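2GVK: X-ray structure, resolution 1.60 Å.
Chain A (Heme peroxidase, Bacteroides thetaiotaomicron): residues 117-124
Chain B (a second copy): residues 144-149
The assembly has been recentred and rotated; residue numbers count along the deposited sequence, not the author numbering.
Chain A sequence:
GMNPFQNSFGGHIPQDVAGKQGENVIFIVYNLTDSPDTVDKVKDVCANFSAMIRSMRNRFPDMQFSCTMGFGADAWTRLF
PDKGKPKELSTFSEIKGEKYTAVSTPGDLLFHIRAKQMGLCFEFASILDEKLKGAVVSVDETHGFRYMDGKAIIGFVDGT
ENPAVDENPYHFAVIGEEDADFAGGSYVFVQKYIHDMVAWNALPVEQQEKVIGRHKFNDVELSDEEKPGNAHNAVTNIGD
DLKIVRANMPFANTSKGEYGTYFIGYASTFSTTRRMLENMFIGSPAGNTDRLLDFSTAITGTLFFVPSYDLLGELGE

Chain A (117-124) QMGLCFEF
Chain B, residues 144-149: GFRYMD

This is a helix-against-extended-segment contact between two copies of a heme peroxidase, an aromatic and selenomethionine packing closed by one buried hydrogen bond and two waters, with 419 Å² covered in all.

Chain A is helical through Gly119(A) to Phe124(A), with phi/psi near -60/-40 and Glu123(A) N bonded to Gly119(A) O at 2.9 Å. Chain B leaves a strand at Phe145(B) (-149/150), stays extended through Arg146(B) (-74/136) and Tyr147(B) (-117/107), then turns at Met148(B) (60/-136).

The register is set at Gly119(A), whose CA lies 4.6 Å from the CA of Tyr147(B). Glycine is what lets the backbones come this close: an ideal CB would point toward chain B and sit 2.6 Å from Arg146(B) O, a clash. The bare CA instead lies 3.6 Å from Phe145(B) CD2.

One helical turn on, Phe122(A) (chi1 t, chi2 77°) points toward chain B and meets two rings. Phe145(B) (p, chi2 -88°) places CZ over one face, 3.4 Å from Phe122(A) CG, in an oblique pairing with planes at 37°. The edge of Phe122(A) faces the Tyr147(B) ring, planes at 89° and centroids 5.2 Å apart.

Tyr147(B) (t, chi2 46°) carries its OH to Glu123(A) OE1, donating a 2.7 Å hydrogen bond; Glu123(A) is t, p, with chi3 -22°, and its OE2 is satisfied elsewhere in the structure.

Met148(B), a selenomethionine (m, m, t), starts away from the helix yet folds its end back, placing CE 3.7 Å from Leu120(A) CD2 and 3.6 Å from Glu123(A) CB.

Water 2 joins the backbones, accepting from Gly119(A) N at 2.9 Å and donating to Arg146(B) O at 2.7 Å. Water 1 accepts from Met148(B) N at 3.1 Å and lies 3.1 Å from Gln117(A) OE1.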

ATOM      1  N   GLN A 117      12.075   4.737   3.141  1.00 12.27           N
ATOM      2  CA  GLN A 117      12.910   3.624   3.612  1.00 12.60           C
ATOM      3  C   GLN A 117      14.294   4.117   3.957  1.00 12.23           C
ATOM      4  O   GLN A 117      14.878   4.867   3.213  1.00 12.58           O
ATOM      5  CB  GLN A 117      13.012   2.553   2.559  1.00 12.72           C
ATOM      6  CG  GLN A 117      11.729   1.853   2.289  1.00 16.18           C
ATOM      7  CD  GLN A 117      11.903   0.695   1.330  1.00 24.95           C
ATOM      8  OE1 GLN A 117      12.966   0.554   0.680  1.00 32.56           O
ATOM      9  NE2 GLN A 117      10.888  -0.139   1.224  1.00 27.62           N
HETATM   10  N   MSE A 118      14.818   3.688   5.099  1.00 12.05           N
HETATM   11  CA  MSE A 118      16.142   4.120   5.542  1.00 11.82           C
HETATM   12  C   MSE A 118      17.249   3.676   4.589  1.00 11.57           C
HETATM   13  O   MSE A 118      18.252   4.371   4.438  1.00 11.77           O
HETATM   14  CB  MSE A 118      16.431   3.622   6.954  1.00 11.83           C
HETATM   15  CG  MSE A 118      17.786   4.003   7.468  1.00 12.82           C
HETATM   16 SE   MSE A 118      18.045   5.952   7.513  0.70 22.48          SE
HETATM   17  CE  MSE A 118      17.586   6.293   9.400  1.00 16.90           C
ATOM     18  N   GLY A 119      17.041   2.555   3.900  1.00 11.08           N
ATOM     19  CA  GLY A 119      18.032   2.040   2.962  1.00 11.12           C
ATOM     20  C   GLY A 119      18.342   3.011   1.824  1.00 11.39           C
ATOM     21  O   GLY A 119      19.480   3.079   1.331  1.00 11.15           O
ATOM     22  N   LEU A 120      17.351   3.792   1.431  1.00 11.42           N
ATOM     23  CA  LEU A 120      17.554   4.791   0.372  1.00 12.12           C
ATOM     24  C   LEU A 120      18.350   5.975   0.874  1.00 11.83           C
ATOM     25  O   LEU A 120      19.170   6.524   0.147  1.00 12.03           O
ATOM     26  CB  LEU A 120      16.207   5.239  -0.198  1.00 12.58           C
ATOM     27  CG  LEU A 120      15.326   4.121  -0.771  1.00 17.48           C
ATOM     28  CD1 LEU A 120      14.102   4.739  -1.433  1.00 22.53           C
ATOM     29  CD2 LEU A 120      16.063   3.251  -1.756  1.00 20.99           C
ATOM     30  N   CYS A 121      18.119   6.366   2.124  1.00 11.41           N
ATOM     31  CA  CYS A 121      18.920   7.431   2.730  1.00 11.18           C
ATOM     32  C   CYS A 121      20.344   6.975   2.824  1.00 11.00           C
ATOM     33  O   CYS A 121      21.270   7.727   2.503  1.00 10.91           O
ATOM     34  CB  CYS A 121      18.396   7.799   4.110  1.00 11.29           C
ATOM     35  SG  CYS A 121      16.654   8.429   4.106  1.00 14.03           S
ATOM     36  N   PHE A 122      20.541   5.735   3.260  1.00 10.68           N
ATOM     37  CA  PHE A 122      21.887   5.167   3.336  1.00 10.70           C
ATOM     38  C   PHE A 122      22.559   5.182   1.980  1.00 11.04           C
ATOM     39  O   PHE A 122      23.705   5.550   1.866  1.00 11.42           O
ATOM     40  CB  PHE A 122      21.864   3.718   3.879  1.00 10.73           C
ATOM     41  CG  PHE A 122      23.106   2.953   3.574  1.00 10.29           C
ATOM     42  CD1 PHE A 122      24.256   3.165   4.303  1.00 10.83           C
ATOM     43  CD2 PHE A 122      23.160   2.079   2.485  1.00 11.06           C
ATOM     44  CE1 PHE A 122      25.418   2.513   3.980  1.00  9.63           C
ATOM     45  CE2 PHE A 122      24.325   1.396   2.177  1.00 12.42           C
ATOM     46  CZ  PHE A 122      25.462   1.638   2.909  1.00 10.60           C
ATOM     47  N   GLU A 123      21.841   4.785   0.952  1.00 10.97           N
ATOM     48  CA  GLU A 123      22.413   4.717  -0.387  1.00 11.69           C
ATOM     49  C   GLU A 123      22.996   6.085  -0.794  1.00 11.39           C
ATOM     50  O   GLU A 123      24.163   6.194  -1.204  1.00 11.27           O
ATOM     51  CB  GLU A 123      21.333   4.264  -1.390  1.00 12.32           C
ATOM     52  CG  GLU A 123      21.747   4.326  -2.853  1.00 17.55           C
ATOM     53  CD  GLU A 123      22.560   3.161  -3.267  1.00 24.61           C
ATOM     54  OE1 GLU A 123      23.169   2.510  -2.380  1.00 28.01           O
ATOM     55  OE2 GLU A 123      22.545   2.834  -4.482  1.00 27.83           O
ATOM     56  N   PHE A 124      22.186   7.111  -0.668  1.00 11.36           N
ATOM     57  CA  PHE A 124      22.586   8.461  -1.019  1.00 11.16           C
ATOM     58  C   PHE A 124      23.781   8.908  -0.164  1.00 11.08           C
ATOM     59  O   PHE A 124      24.768   9.417  -0.676  1.00 10.61           O
ATOM     60  CB  PHE A 124      21.398   9.409  -0.811  1.00 11.37           C
ATOM     61  CG  PHE A 124      21.546  10.758  -1.508  1.00 11.39           C
ATOM     62  CD1 PHE A 124      22.226  11.785  -0.899  1.00 12.40           C
ATOM     63  CD2 PHE A 124      20.975  10.982  -2.779  1.00 10.57           C
ATOM     64  CE1 PHE A 124      22.325  13.026  -1.508  1.00 12.70           C
ATOM     65  CE2 PHE A 124      21.067  12.198  -3.376  1.00 11.55           C
ATOM     66  CZ  PHE A 124      21.731  13.236  -2.741  1.00 11.88           C
TER
ATOM     67  N   GLY B 144      19.664  -1.228  12.442  1.00 13.91           N
ATOM     68  CA  GLY B 144      19.837  -1.749  11.085  1.00 14.17           C
ATOM     69  C   GLY B 144      18.669  -1.420  10.186  1.00 13.66           C
ATOM     70  O   GLY B 144      17.632  -0.912  10.635  1.00 13.56           O
ATOM     71  N   PHE B 145      18.845  -1.674   8.897  1.00 13.51           N
ATOM     72  CA  PHE B 145      17.817  -1.374   7.907  1.00 13.65           C
ATOM     73  C   PHE B 145      17.899  -2.368   6.794  1.00 14.18           C
ATOM     74  O   PHE B 145      18.982  -2.862   6.478  1.00 14.78           O
ATOM     75  CB  PHE B 145      18.014   0.043   7.341  1.00 13.79           C
ATOM     76  CG  PHE B 145      19.394   0.295   6.805  1.00 13.21           C
ATOM     77  CD1 PHE B 145      20.399   0.748   7.630  1.00 15.61           C
ATOM     78  CD2 PHE B 145      19.696   0.030   5.473  1.00 13.70           C
ATOM     79  CE1 PHE B 145      21.682   0.935   7.136  1.00 15.31           C
ATOM     80  CE2 PHE B 145      20.944   0.221   4.991  1.00 13.73           C
ATOM     81  CZ  PHE B 145      21.945   0.674   5.813  1.00 12.80           C
ATOM     82  N   ARG B 146      16.765  -2.642   6.168  1.00 14.27           N
ATOM     83  CA  ARG B 146      16.743  -3.434   4.944  1.00 14.28           C
ATOM     84  C   ARG B 146      17.257  -2.568   3.810  1.00 13.92           C
ATOM     85  O   ARG B 146      16.894  -1.386   3.682  1.00 14.14           O
ATOM     86  CB  ARG B 146      15.334  -3.923   4.650  1.00 14.43           C
ATOM     87  CG  ARG B 146      15.252  -4.941   3.544  1.00 16.38           C
ATOM     88  CD  ARG B 146      13.809  -5.423   3.368  1.00 19.98           C
ATOM     89  NE  ARG B 146      13.621  -6.159   2.107  1.00 22.40           N
ATOM     90  CZ  ARG B 146      13.899  -7.422   1.970  1.00 19.06           C
ATOM     91  NH1 ARG B 146      14.411  -8.081   2.978  1.00 25.55           N
ATOM     92  NH2 ARG B 146      13.705  -8.033   0.801  1.00 16.90           N
ATOM     93  N   TYR B 147      18.112  -3.143   2.990  1.00 13.30           N
ATOM     94  CA  TYR B 147      18.788  -2.408   1.957  1.00 13.51           C
ATOM     95  C   TYR B 147      18.361  -2.957   0.603  1.00 14.15           C
ATOM     96  O   TYR B 147      18.715  -4.075   0.230  1.00 13.80           O
ATOM     97  CB  TYR B 147      20.315  -2.536   2.159  1.00 13.40           C
ATOM     98  CG  TYR B 147      21.161  -1.875   1.115  1.00 12.55           C
ATOM     99  CD1 TYR B 147      20.877  -0.596   0.676  1.00 14.04           C
ATOM    100  CD2 TYR B 147      22.339  -2.467   0.687  1.00 14.61           C
ATOM    101  CE1 TYR B 147      21.694   0.031  -0.290  1.00 13.20           C
ATOM    102  CE2 TYR B 147      23.145  -1.856  -0.258  1.00 14.70           C
ATOM    103  CZ  TYR B 147      22.828  -0.609  -0.725  1.00 15.19           C
ATOM    104  OH  TYR B 147      23.636  -0.014  -1.651  1.00 17.90           O
HETATM  105  N   MSE B 148      17.539  -2.187  -0.097  1.00 15.19           N
HETATM  106  CA  MSE B 148      17.061  -2.583  -1.411  1.00 16.03           C
HETATM  107  C   MSE B 148      16.297  -3.917  -1.295  1.00 15.91           C
HETATM  108  O   MSE B 148      15.546  -4.130  -0.328  1.00 16.35           O
HETATM  109  CB  MSE B 148      18.247  -2.702  -2.400  1.00 16.59           C
HETATM  110  CG  MSE B 148      19.167  -1.479  -2.424  1.00 22.18           C
HETATM  111 SE   MSE B 148      18.280  -0.020  -3.303  0.70 33.31          SE
HETATM  112  CE  MSE B 148      19.305   1.576  -2.574  1.00 29.97           C
ATOM    113  N   ASP B 149      16.561  -4.828  -2.223  1.00 15.77           N
ATOM    114  CA  ASP B 149      15.852  -6.113  -2.274  1.00 15.50           C
ATOM    115  C   ASP B 149      16.542  -7.154  -1.410  1.00 14.86           C
ATOM    116  O   ASP B 149      16.942  -8.235  -1.897  1.00 14.64           O
ATOM    117  CB  ASP B 149      15.713  -6.612  -3.740  1.00 15.52           C
ATOM    118  CG  ASP B 149      17.066  -6.787  -4.445  1.00 18.40           C
ATOM    119  OD1 ASP B 149      18.011  -6.044  -4.114  1.00 19.00           O
ATOM    120  OD2 ASP B 149      17.162  -7.632  -5.383  1.00 20.52           O
TER
HETATM  121  O   HOH W   1      16.018   0.340   0.821  1.00 28.97           O
HETATM  122  O   HOH W   2      15.181   0.405   4.631  1.00 14.35           O